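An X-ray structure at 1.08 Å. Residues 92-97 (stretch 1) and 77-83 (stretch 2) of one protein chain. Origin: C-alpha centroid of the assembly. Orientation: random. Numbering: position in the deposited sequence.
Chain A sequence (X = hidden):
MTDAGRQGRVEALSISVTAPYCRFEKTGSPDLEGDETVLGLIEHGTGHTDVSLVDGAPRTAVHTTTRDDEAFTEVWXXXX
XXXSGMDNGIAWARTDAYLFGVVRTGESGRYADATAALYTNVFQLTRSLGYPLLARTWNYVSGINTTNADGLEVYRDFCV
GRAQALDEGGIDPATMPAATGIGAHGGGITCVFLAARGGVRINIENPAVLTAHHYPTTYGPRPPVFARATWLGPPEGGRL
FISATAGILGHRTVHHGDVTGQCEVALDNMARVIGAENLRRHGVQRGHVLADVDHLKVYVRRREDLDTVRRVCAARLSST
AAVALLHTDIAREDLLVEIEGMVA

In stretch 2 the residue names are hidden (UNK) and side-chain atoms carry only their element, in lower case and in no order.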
# COMPACT_ATOMS: atom_id res chain seq x y z
N TRP A 92 0.36 9.36 14.19
CA TRP A 92 1.46 8.41 14.15
C TRP A 92 1.66 7.73 15.49
O TRP A 92 1.31 8.25 16.55
CB TRP A 92 2.75 9.11 13.70
CG TRP A 92 3.14 10.32 14.51
CD1 TRP A 92 2.81 11.63 14.25
CD2 TRP A 92 3.91 10.34 15.72
NE1 TRP A 92 3.32 12.45 15.22
CE2 TRP A 92 4.02 11.69 16.12
CE3 TRP A 92 4.53 9.34 16.50
CZ2 TRP A 92 4.70 12.08 17.27
CZ3 TRP A 92 5.23 9.74 17.65
CH2 TRP A 92 5.29 11.09 18.02
N ALA A 93 2.25 6.54 15.40
CA ALA A 93 2.72 5.80 16.57
C ALA A 93 4.07 5.22 16.22
O ALA A 93 4.28 4.77 15.08
CB ALA A 93 1.76 4.67 16.93
N ARG A 94 4.99 5.20 17.19
CA ARG A 94 6.33 4.66 16.93
C ARG A 94 6.71 3.69 18.03
O ARG A 94 6.35 3.86 19.21
CB ARG A 94 7.37 5.80 16.85
CG ARG A 94 7.67 6.48 18.18
CD ARG A 94 8.57 7.75 17.99
NE ARG A 94 8.95 8.29 19.30
CZ ARG A 94 9.96 7.82 20.05
NH1 ARG A 94 10.73 6.84 19.60
NH2 ARG A 94 10.19 8.31 21.26
N THR A 95 7.47 2.67 17.63
CA THR A 95 8.33 1.94 18.55
C THR A 95 9.71 2.56 18.44
O THR A 95 9.91 3.49 17.66
CB THR A 95 8.38 0.46 18.20
OG1 THR A 95 9.05 0.31 16.94
CG2 THR A 95 6.98 -0.14 18.15
N ASP A 96 10.71 2.10 19.19
CA ASP A 96 12.03 2.67 18.98
C ASP A 96 12.56 2.42 17.57
O ASP A 96 13.30 3.26 17.05
CB ASP A 96 13.01 2.20 20.05
CG ASP A 96 12.75 2.89 21.40
OD1 ASP A 96 12.24 4.03 21.43
OD2 ASP A 96 13.09 2.30 22.45
N ALA A 97 12.12 1.34 16.92
CA ALA A 97 12.65 0.96 15.61
C ALA A 97 11.77 1.30 14.40
O ALA A 97 12.31 1.39 13.29
CB ALA A 97 12.98 -0.53 15.60
N UNK A 77 0.95 -3.93 13.46
CA UNK A 77 1.55 -4.28 14.74
C UNK A 77 3.07 -4.18 14.64
O UNK A 77 3.64 -4.31 13.55
c UNK A 77 1.26 -5.75 15.06
c UNK A 77 -1.24 -6.22 14.49
n UNK A 77 -0.64 -6.31 16.59
c UNK A 77 -1.93 -6.60 16.53
c UNK A 77 -0.17 -6.06 15.32
n UNK A 77 -2.32 -6.53 15.27
N UNK A 78 3.72 -4.03 15.79
CA UNK A 78 5.16 -4.30 15.85
C UNK A 78 5.50 -4.77 17.25
O UNK A 78 5.63 -5.96 17.48
c UNK A 78 5.98 -3.07 15.43
N UNK A 79 5.65 -3.83 18.16
CA UNK A 79 5.71 -4.13 19.59
C UNK A 79 5.11 -2.92 20.28
O UNK A 79 4.65 -1.99 19.61
o UNK A 79 10.25 -3.89 18.99
c UNK A 79 9.57 -3.83 20.02
c UNK A 79 8.12 -3.31 19.95
c UNK A 79 7.13 -4.43 20.05
n UNK A 79 10.05 -4.14 21.22
N UNK A 80 5.07 -2.93 21.61
CA UNK A 80 4.43 -1.85 22.34
C UNK A 80 4.92 -0.48 21.86
O UNK A 80 6.09 -0.18 21.96
c UNK A 80 4.26 -0.93 24.73
n UNK A 80 5.97 -1.57 26.49
c UNK A 80 4.77 -2.04 23.83
n UNK A 80 8.22 -1.15 26.87
n UNK A 80 6.79 0.59 26.48
c UNK A 80 6.99 -0.71 26.60
c UNK A 80 4.58 -1.19 26.22
N UNK A 81 4.01 0.38 21.36
CA UNK A 81 4.50 1.69 20.94
C UNK A 81 4.98 2.50 22.13
O UNK A 81 4.40 2.46 23.23
c UNK A 81 3.26 2.34 20.33
c UNK A 81 2.45 1.15 19.81
c UNK A 81 2.64 0.12 20.89
N UNK A 82 6.03 3.27 21.89
CA UNK A 82 6.63 4.07 22.94
C UNK A 82 6.13 5.51 22.96
O UNK A 82 6.25 6.19 23.99
c UNK A 82 8.71 4.76 21.61
c UNK A 82 8.18 4.06 22.85
c UNK A 82 8.68 2.60 22.94
N UNK A 83 5.58 5.99 21.84
CA UNK A 83 5.06 7.35 21.75
C UNK A 83 4.12 7.42 20.57
O UNK A 83 4.35 6.73 19.56
c UNK A 83 5.76 9.80 21.66
o UNK A 83 6.76 11.95 21.88
c UNK A 83 6.20 8.36 21.54
c UNK A 83 6.85 10.81 21.34
o UNK A 83 7.80 10.50 20.58
O HOH W 1 9.48 -2.40 16.79
O HOH W 2 11.54 -1.11 18.71

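Position 77 carries one carbon leading to a five-membered ring of three carbons and two nitrogens, and none of these atoms touches stretch 1; the ring is that of histidine. The side chain of His77 is out of reach of stretch 1, and its ND1 is hydrogen-bonded elsewhere in the structure.

Position 78 has a single side-chain carbon, CB, pointing toward stretch 1 and lying 4.1 Å from Thr95 CG2. One carbon means alanine; Ala78 offers a small apolar surface to a buried methyl.

Position 79 shows three carbons in a row, the third bearing one oxygen and one nitrogen, and the middle carbon packs against the Thr95 methyl. An amide at the end of a two-carbon arm is glutamine. Gln79 CG lies 3.8 Å from Thr95 CG2, while Gln79 OE1 accepts from water 1 at 2.8 Å. That water in turn accepts from Thr95 OG1 at 2.7 Å, so the polar side of the threonine is reached through solvent and its methyl by direct packing.

At position 80 three carbons run to a nitrogen and then to a carbon with two more nitrogens, a guanidinium that does not touch stretch 1, so the residue is arginine. The side chain of Arg80 starts away from stretch 1 and stays out of contact with it; the backbone makes the approach instead, Arg80 O lying 3.9 Å from Thr95 CG2.

Position 81 closes three carbons onto its own backbone N, with CB 4.4 Å from Ala93 CB, a loose apolar touch. Only proline closes such a ring. Pro81 CA is 3.3 Å from Arg94 O.

Position 82 has one carbon carrying two others, and one of the outer two lies over a face of the Arg94 guanidinium. The beta-branched pattern is valine. Val82 CG2 is 3.5 Å from Arg94 NH1 and 3.6 Å from Asp96 OD1.

Position 83 has three carbons, the third with two oxygens, one of which meets the Arg94 guanidinium near its plane and the Trp92 indole at its edge. A carboxylate on a two-carbon arm is glutamate. Glu83 OE1 joins Arg94 NE at 2.8 Å in a salt bridge and lies 3.6 Å from Trp92 CH2.

The backbone sets the register. Arg94 N donates to Glu83 O at 2.9 Å, and Arg94 O takes Val82 N at 2.8 Å, with a weak bond from Glu83 N to Arg94 O at 3.5 Å. This antiparallel pair puts the side chains of Arg94 and Glu83 on the same face of the sheet, where their charges meet. Beyond the strand, Thr95 fits its methyl against the loop. The rule is economical: backbone bonds align one pair, opposite charges join it, and small apolar groups fill in beside it.

Stretch 2 77-83: HAQRPVE
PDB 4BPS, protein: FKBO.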